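Local coordinates for uncharacterized conserved protein (PDB 3FRM), which is of unknown function but carries a GNAT-type acetyltransferase domain, which suggests that it may transfer an acyl group from an acyl-coenzyme A, at residues 48-57 with 85-95. Numbering follows the deposited sequence.
Sequences PTMNQWLKDI and VLLEKIRELGF
Trp53 reaches from helix 50-57 into the side of helix 85-92, with CG anti to the backbone N (chi1 -175°), which sends the indole toward that helix. Ile90, a branched aliphatic chain, can lay CG1 over one face of the six-membered ring, 4.0 Å from its centroid in a CH-pi contact, while Ile57 CD1 from tryptophan's own helix lies over the opposite face. Lys89 CG meets the ring rim at Trp53 CZ3, 3.6 Å away. Phe95 approaches from the opposite direction and presents its face to the indole edge, a T-shaped pair with planes at 63°. Leu86, buried and branched, packs CD1 obliquely 3.6 Å from Trp53 CE3; Leu93 CD1, also oblique, lies 3.7 Å from Trp53 CZ3 and meets Ile57 CD1. A broad indole suits this place because it can touch five residues of 85-95 at once. Selenomethionine Met50 bends to bring SE 3.6 Å from Lys89 CD; the lysine lends its methylenes to the apolar seam while its NZ forms a salt bridge with Glu92. Ile249 of strand 241-251 touches Trp53, Ile90 and Phe95 alike. The two helices, axes 32° apart, pack side by side against a mixed sheet, consistent with the alpha/beta layering of the acetyltransferase superfamily, to which this family is assigned.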
ATOM      1  N   PRO A  48       4.503  25.462   7.533  1.00 18.47           N
ATOM      2  CA  PRO A  48       5.205  26.183   8.574  1.00 18.05           C
ATOM      3  C   PRO A  48       6.716  26.107   8.339  1.00 18.13           C
ATOM      4  O   PRO A  48       7.180  25.112   7.835  1.00 18.78           O
ATOM      5  CB  PRO A  48       4.831  25.399   9.845  1.00 18.33           C
ATOM      6  CG  PRO A  48       4.566  24.018   9.398  1.00 16.67           C
ATOM      7  CD  PRO A  48       3.920  24.201   8.027  1.00 19.22           C
ATOM      8  N   THR A  49       7.486  27.131   8.681  1.00 18.09           N
ATOM      9  CA  THR A  49       8.906  26.907   8.854  1.00 18.36           C
ATOM     10  C   THR A  49       9.083  26.047  10.105  1.00 21.00           C
ATOM     11  O   THR A  49       8.164  25.885  10.946  1.00 21.37           O
ATOM     12  CB  THR A  49       9.663  28.178   9.150  1.00 17.82           C
ATOM     13  OG1 THR A  49       9.459  28.540  10.526  1.00 16.70           O
ATOM     14  CG2 THR A  49       9.222  29.285   8.247  1.00 14.37           C
HETATM   15  N   MSE A  50      10.289  25.512  10.224  1.00 22.73           N
HETATM   16  CA  MSE A  50      10.709  24.739  11.354  1.00 24.07           C
HETATM   17  C   MSE A  50      10.400  25.462  12.635  1.00 23.98           C
HETATM   18  O   MSE A  50       9.847  24.851  13.527  1.00 24.89           O
HETATM   19  CB  MSE A  50      12.184  24.427  11.240  1.00 25.02           C
HETATM   20  CG  MSE A  50      12.584  23.110  11.852  1.00 29.94           C
HETATM   21 SE   MSE A  50      13.662  23.422  13.433  0.70 46.00          SE
HETATM   22  CE  MSE A  50      15.496  23.627  12.783  1.00 35.51           C
ATOM     23  N   ASN A  51      10.706  26.757  12.713  1.00 23.81           N
ATOM     24  CA  ASN A  51      10.474  27.576  13.933  1.00 23.30           C
ATOM     25  C   ASN A  51       9.012  27.768  14.267  1.00 21.48           C
ATOM     26  O   ASN A  51       8.642  27.695  15.412  1.00 20.37           O
ATOM     27  CB  ASN A  51      11.088  28.966  13.773  1.00 23.83           C
ATOM     28  CG  ASN A  51      12.590  28.927  13.645  1.00 28.32           C
ATOM     29  OD1 ASN A  51      13.252  28.171  14.351  1.00 33.17           O
ATOM     30  ND2 ASN A  51      13.155  29.777  12.760  1.00 32.73           N
ATOM     31  N   GLN A  52       8.209  28.050  13.239  1.00 20.88           N
ATOM     32  CA  GLN A  52       6.767  28.072  13.343  1.00 20.95           C
ATOM     33  C   GLN A  52       6.274  26.759  13.927  1.00 20.40           C
ATOM     34  O   GLN A  52       5.511  26.754  14.883  1.00 20.48           O
ATOM     35  CB  GLN A  52       6.137  28.188  11.967  1.00 21.47           C
ATOM     36  CG  GLN A  52       5.430  29.460  11.654  1.00 24.32           C
ATOM     37  CD  GLN A  52       4.461  29.986  12.716  1.00 25.41           C
ATOM     38  OE1 GLN A  52       4.012  31.122  12.609  1.00 27.04           O
ATOM     39  NE2 GLN A  52       4.129  29.185  13.716  1.00 29.24           N
ATOM     40  N   TRP A  53       6.719  25.651  13.338  1.00 19.90           N
ATOM     41  CA  TRP A  53       6.285  24.327  13.770  1.00 20.10           C
ATOM     42  C   TRP A  53       6.541  24.075  15.243  1.00 19.89           C
ATOM     43  O   TRP A  53       5.708  23.443  15.907  1.00 20.10           O
ATOM     44  CB  TRP A  53       6.867  23.175  12.886  1.00 19.79           C
ATOM     45  CG  TRP A  53       6.303  21.809  13.276  1.00 19.81           C
ATOM     46  CD1 TRP A  53       4.990  21.407  13.170  1.00 19.12           C
ATOM     47  CD2 TRP A  53       7.005  20.705  13.881  1.00 15.70           C
ATOM     48  NE1 TRP A  53       4.845  20.126  13.654  1.00 15.90           N
ATOM     49  CE2 TRP A  53       6.061  19.672  14.087  1.00 15.53           C
ATOM     50  CE3 TRP A  53       8.340  20.479  14.230  1.00 15.52           C
ATOM     51  CZ2 TRP A  53       6.396  18.436  14.671  1.00 16.94           C
ATOM     52  CZ3 TRP A  53       8.684  19.248  14.791  1.00 17.96           C
ATOM     53  CH2 TRP A  53       7.696  18.226  15.002  1.00 19.87           C
ATOM     54  N   LEU A  54       7.665  24.579  15.755  1.00 19.96           N
ATOM     55  CA  LEU A  54       8.010  24.440  17.199  1.00 21.23           C
ATOM     56  C   LEU A  54       7.028  25.153  18.112  1.00 21.26           C
ATOM     57  O   LEU A  54       6.609  24.638  19.187  1.00 20.82           O
ATOM     58  CB  LEU A  54       9.413  24.996  17.464  1.00 21.35           C
ATOM     59  CG  LEU A  54      10.569  24.003  17.509  1.00 23.60           C
ATOM     60  CD1 LEU A  54      10.291  22.687  16.817  1.00 24.12           C
ATOM     61  CD2 LEU A  54      11.859  24.645  16.970  1.00 22.17           C
ATOM     62  N   LYS A  55       6.688  26.363  17.669  1.00 21.38           N
ATOM     63  CA  LYS A  55       5.688  27.179  18.315  1.00 21.77           C
ATOM     64  C   LYS A  55       4.331  26.497  18.262  1.00 21.14           C
ATOM     65  O   LYS A  55       3.624  26.519  19.254  1.00 22.23           O
ATOM     66  CB  LYS A  55       5.642  28.562  17.663  1.00 22.41           C
ATOM     67  CG  LYS A  55       6.749  29.504  18.148  1.00 23.41           C
ATOM     68  CD  LYS A  55       6.999  30.631  17.187  1.00 27.85           C
ATOM     69  CE  LYS A  55       8.327  31.290  17.522  1.00 31.40           C
ATOM     70  NZ  LYS A  55       8.958  31.972  16.314  1.00 34.19           N
ATOM     71  N   ASP A  56       4.014  25.826  17.152  1.00 20.09           N
ATOM     72  CA  ASP A  56       2.711  25.190  16.974  1.00 19.76           C
ATOM     73  C   ASP A  56       2.640  23.922  17.829  1.00 20.01           C
ATOM     74  O   ASP A  56       1.578  23.545  18.352  1.00 19.45           O
ATOM     75  CB  ASP A  56       2.464  24.861  15.510  1.00 20.01           C
ATOM     76  CG  ASP A  56       2.428  26.106  14.601  1.00 20.82           C
ATOM     77  OD1 ASP A  56       2.216  27.236  15.076  1.00 19.58           O
ATOM     78  OD2 ASP A  56       2.570  25.942  13.368  1.00 24.66           O
ATOM     79  N   ILE A  57       3.787  23.279  18.010  1.00 20.27           N
ATOM     80  CA  ILE A  57       3.864  22.175  18.969  1.00 20.00           C
ATOM     81  C   ILE A  57       3.432  22.591  20.334  1.00 18.86           C
ATOM     82  O   ILE A  57       2.741  21.832  21.027  1.00 18.30           O
ATOM     83  CB  ILE A  57       5.265  21.590  19.055  1.00 20.55           C
ATOM     84  CG1 ILE A  57       5.377  20.497  18.005  1.00 22.43           C
ATOM     85  CG2 ILE A  57       5.531  20.942  20.419  1.00 21.54           C
ATOM     86  CD1 ILE A  57       6.753  20.380  17.438  1.00 24.95           C
ATOM     87  N   VAL A  85      15.009  20.220   6.736  1.00 19.89           N
ATOM     88  CA  VAL A  85      15.313  20.710   8.048  1.00 18.72           C
ATOM     89  C   VAL A  85      14.171  20.403   9.044  1.00 19.20           C
ATOM     90  O   VAL A  85      14.426  20.033  10.241  1.00 18.19           O
ATOM     91  CB  VAL A  85      15.650  22.182   7.967  1.00 18.54           C
ATOM     92  CG1 VAL A  85      15.968  22.724   9.363  1.00 18.36           C
ATOM     93  CG2 VAL A  85      16.846  22.380   6.997  1.00 17.54           C
ATOM     94  N   LEU A  86      12.935  20.487   8.528  1.00 17.71           N
ATOM     95  CA  LEU A  86      11.757  20.246   9.327  1.00 16.72           C
ATOM     96  C   LEU A  86      11.537  18.733   9.491  1.00 17.09           C
ATOM     97  O   LEU A  86      11.137  18.263  10.572  1.00 17.61           O
ATOM     98  CB  LEU A  86      10.556  20.954   8.696  1.00 16.86           C
ATOM     99  CG  LEU A  86       9.164  20.612   9.263  1.00 16.48           C
ATOM    100  CD1 LEU A  86       9.119  20.912  10.714  1.00 13.19           C
ATOM    101  CD2 LEU A  86       8.064  21.362   8.574  1.00 16.19           C
ATOM    102  N   LEU A  87      11.777  17.956   8.421  1.00 16.95           N
ATOM    103  CA  LEU A  87      11.724  16.505   8.546  1.00 15.92           C
ATOM    104  C   LEU A  87      12.660  16.112   9.663  1.00 16.13           C
ATOM    105  O   LEU A  87      12.299  15.312  10.524  1.00 15.98           O
ATOM    106  CB  LEU A  87      12.175  15.798   7.289  1.00 14.96           C
ATOM    107  CG  LEU A  87      11.108  15.649   6.187  1.00 16.22           C
ATOM    108  CD1 LEU A  87      11.784  15.166   4.875  1.00 12.05           C
ATOM    109  CD2 LEU A  87       9.947  14.732   6.617  1.00 10.37           C
ATOM    110  N   GLU A  88      13.853  16.684   9.633  1.00 15.59           N
ATOM    111  CA  GLU A  88      14.878  16.317  10.553  1.00 17.74           C
ATOM    112  C   GLU A  88      14.420  16.578  11.976  1.00 17.32           C
ATOM    113  O   GLU A  88      14.578  15.723  12.848  1.00 19.41           O
ATOM    114  CB  GLU A  88      16.151  17.086  10.244  1.00 17.68           C
ATOM    115  CG  GLU A  88      17.317  16.407  10.863  1.00 23.11           C
ATOM    116  CD  GLU A  88      18.424  17.385  11.217  1.00 31.68           C
ATOM    117  OE1 GLU A  88      19.477  16.967  11.779  1.00 34.27           O
ATOM    118  OE2 GLU A  88      18.248  18.588  10.904  1.00 34.76           O
ATOM    119  N   LYS A  89      13.789  17.710  12.209  1.00 17.24           N
ATOM    120  CA  LYS A  89      13.243  17.972  13.515  1.00 18.74           C
ATOM    121  C   LYS A  89      12.142  16.959  13.923  1.00 19.43           C
ATOM    122  O   LYS A  89      12.104  16.473  15.091  1.00 18.06           O
ATOM    123  CB  LYS A  89      12.673  19.371  13.558  1.00 19.39           C
ATOM    124  CG  LYS A  89      12.224  19.765  14.950  1.00 20.88           C
ATOM    125  CD  LYS A  89      13.278  20.584  15.657  1.00 27.08           C
ATOM    126  CE  LYS A  89      14.520  19.818  15.898  1.00 27.66           C
ATOM    127  NZ  LYS A  89      15.595  20.801  16.090  1.00 33.20           N
ATOM    128  N   ILE A  90      11.254  16.689  12.951  1.00 18.16           N
ATOM    129  CA  ILE A  90      10.157  15.775  13.117  1.00 17.60           C
ATOM    130  C   ILE A  90      10.644  14.430  13.586  1.00 18.17           C
ATOM    131  O   ILE A  90      10.110  13.884  14.564  1.00 18.40           O
ATOM    132  CB  ILE A  90       9.299  15.623  11.803  1.00 17.38           C
ATOM    133  CG1 ILE A  90       8.399  16.845  11.607  1.00 17.26           C
ATOM    134  CG2 ILE A  90       8.383  14.421  11.889  1.00 14.22           C
ATOM    135  CD1 ILE A  90       7.925  17.038  10.185  1.00 14.32           C
ATOM    136  N   ARG A  91      11.634  13.870  12.895  1.00 18.45           N
ATOM    137  CA  ARG A  91      12.247  12.626  13.362  1.00 20.18           C
ATOM    138  C   ARG A  91      12.825  12.775  14.768  1.00 20.42           C
ATOM    139  O   ARG A  91      12.557  11.959  15.597  1.00 21.27           O
ATOM    140  CB  ARG A  91      13.305  12.089  12.393  1.00 19.91           C
ATOM    141  CG  ARG A  91      12.725  11.030  11.454  1.00 24.43           C
ATOM    142  CD  ARG A  91      13.230  11.182  10.019  1.00 26.24           C
ATOM    143  NE  ARG A  91      14.581  11.739  10.042  1.00 30.87           N
ATOM    144  CZ  ARG A  91      15.065  12.591   9.140  1.00 29.03           C
ATOM    145  NH1 ARG A  91      14.288  12.974   8.126  1.00 26.60           N
ATOM    146  NH2 ARG A  91      16.310  13.068   9.277  1.00 27.82           N
ATOM    147  N   GLU A  92      13.550  13.846  15.050  1.00 21.13           N
ATOM    148  CA  GLU A  92      14.213  14.021  16.389  1.00 21.66           C
ATOM    149  C   GLU A  92      13.227  14.126  17.528  1.00 21.07           C
ATOM    150  O   GLU A  92      13.549  13.788  18.664  1.00 22.58           O
ATOM    151  CB  GLU A  92      15.126  15.260  16.369  1.00 21.71           C
ATOM    152  CG  GLU A  92      15.780  15.654  17.672  1.00 25.15           C
ATOM    153  CD  GLU A  92      16.294  17.106  17.676  1.00 29.72           C
ATOM    154  OE1 GLU A  92      16.280  17.736  18.760  1.00 33.16           O
ATOM    155  OE2 GLU A  92      16.699  17.633  16.603  1.00 32.49           O
ATOM    156  N   LEU A  93      12.018  14.590  17.255  1.00 20.74           N
ATOM    157  CA  LEU A  93      11.048  14.706  18.338  1.00 20.04           C
ATOM    158  C   LEU A  93      10.179  13.421  18.494  1.00 20.33           C
ATOM    159  O   LEU A  93       9.239  13.363  19.301  1.00 20.68           O
ATOM    160  CB  LEU A  93      10.226  15.992  18.155  1.00 19.64           C
ATOM    161  CG  LEU A  93      11.015  17.309  18.378  1.00 17.87           C
ATOM    162  CD1 LEU A  93      10.058  18.437  18.166  1.00 14.42           C
ATOM    163  CD2 LEU A  93      11.673  17.432  19.808  1.00 12.85           C
ATOM    164  N   GLY A  94      10.523  12.390  17.731  1.00 19.42           N
ATOM    165  CA  GLY A  94       9.925  11.100  17.882  1.00 18.97           C
ATOM    166  C   GLY A  94       8.523  11.006  17.302  1.00 20.04           C
ATOM    167  O   GLY A  94       7.642  10.384  17.944  1.00 20.88           O
ATOM    168  N   PHE A  95       8.281  11.635  16.141  1.00 18.32           N
ATOM    169  CA  PHE A  95       6.983  11.521  15.430  1.00 17.96           C
ATOM    170  C   PHE A  95       7.027  10.373  14.454  1.00 18.13           C
ATOM    171  O   PHE A  95       8.088  10.041  13.982  1.00 18.36           O
ATOM    172  CB  PHE A  95       6.658  12.801  14.609  1.00 18.31           C
ATOM    173  CG  PHE A  95       6.044  13.906  15.413  1.00 14.93           C
ATOM    174  CD1 PHE A  95       4.677  14.125  15.362  1.00 15.06           C
ATOM    175  CD2 PHE A  95       6.831  14.676  16.288  1.00 18.06           C
ATOM    176  CE1 PHE A  95       4.078  15.122  16.149  1.00 15.74           C
ATOM    177  CE2 PHE A  95       6.255  15.698  17.109  1.00 16.20           C
ATOM    178  CZ  PHE A  95       4.878  15.933  17.029  1.00 14.19           C
TER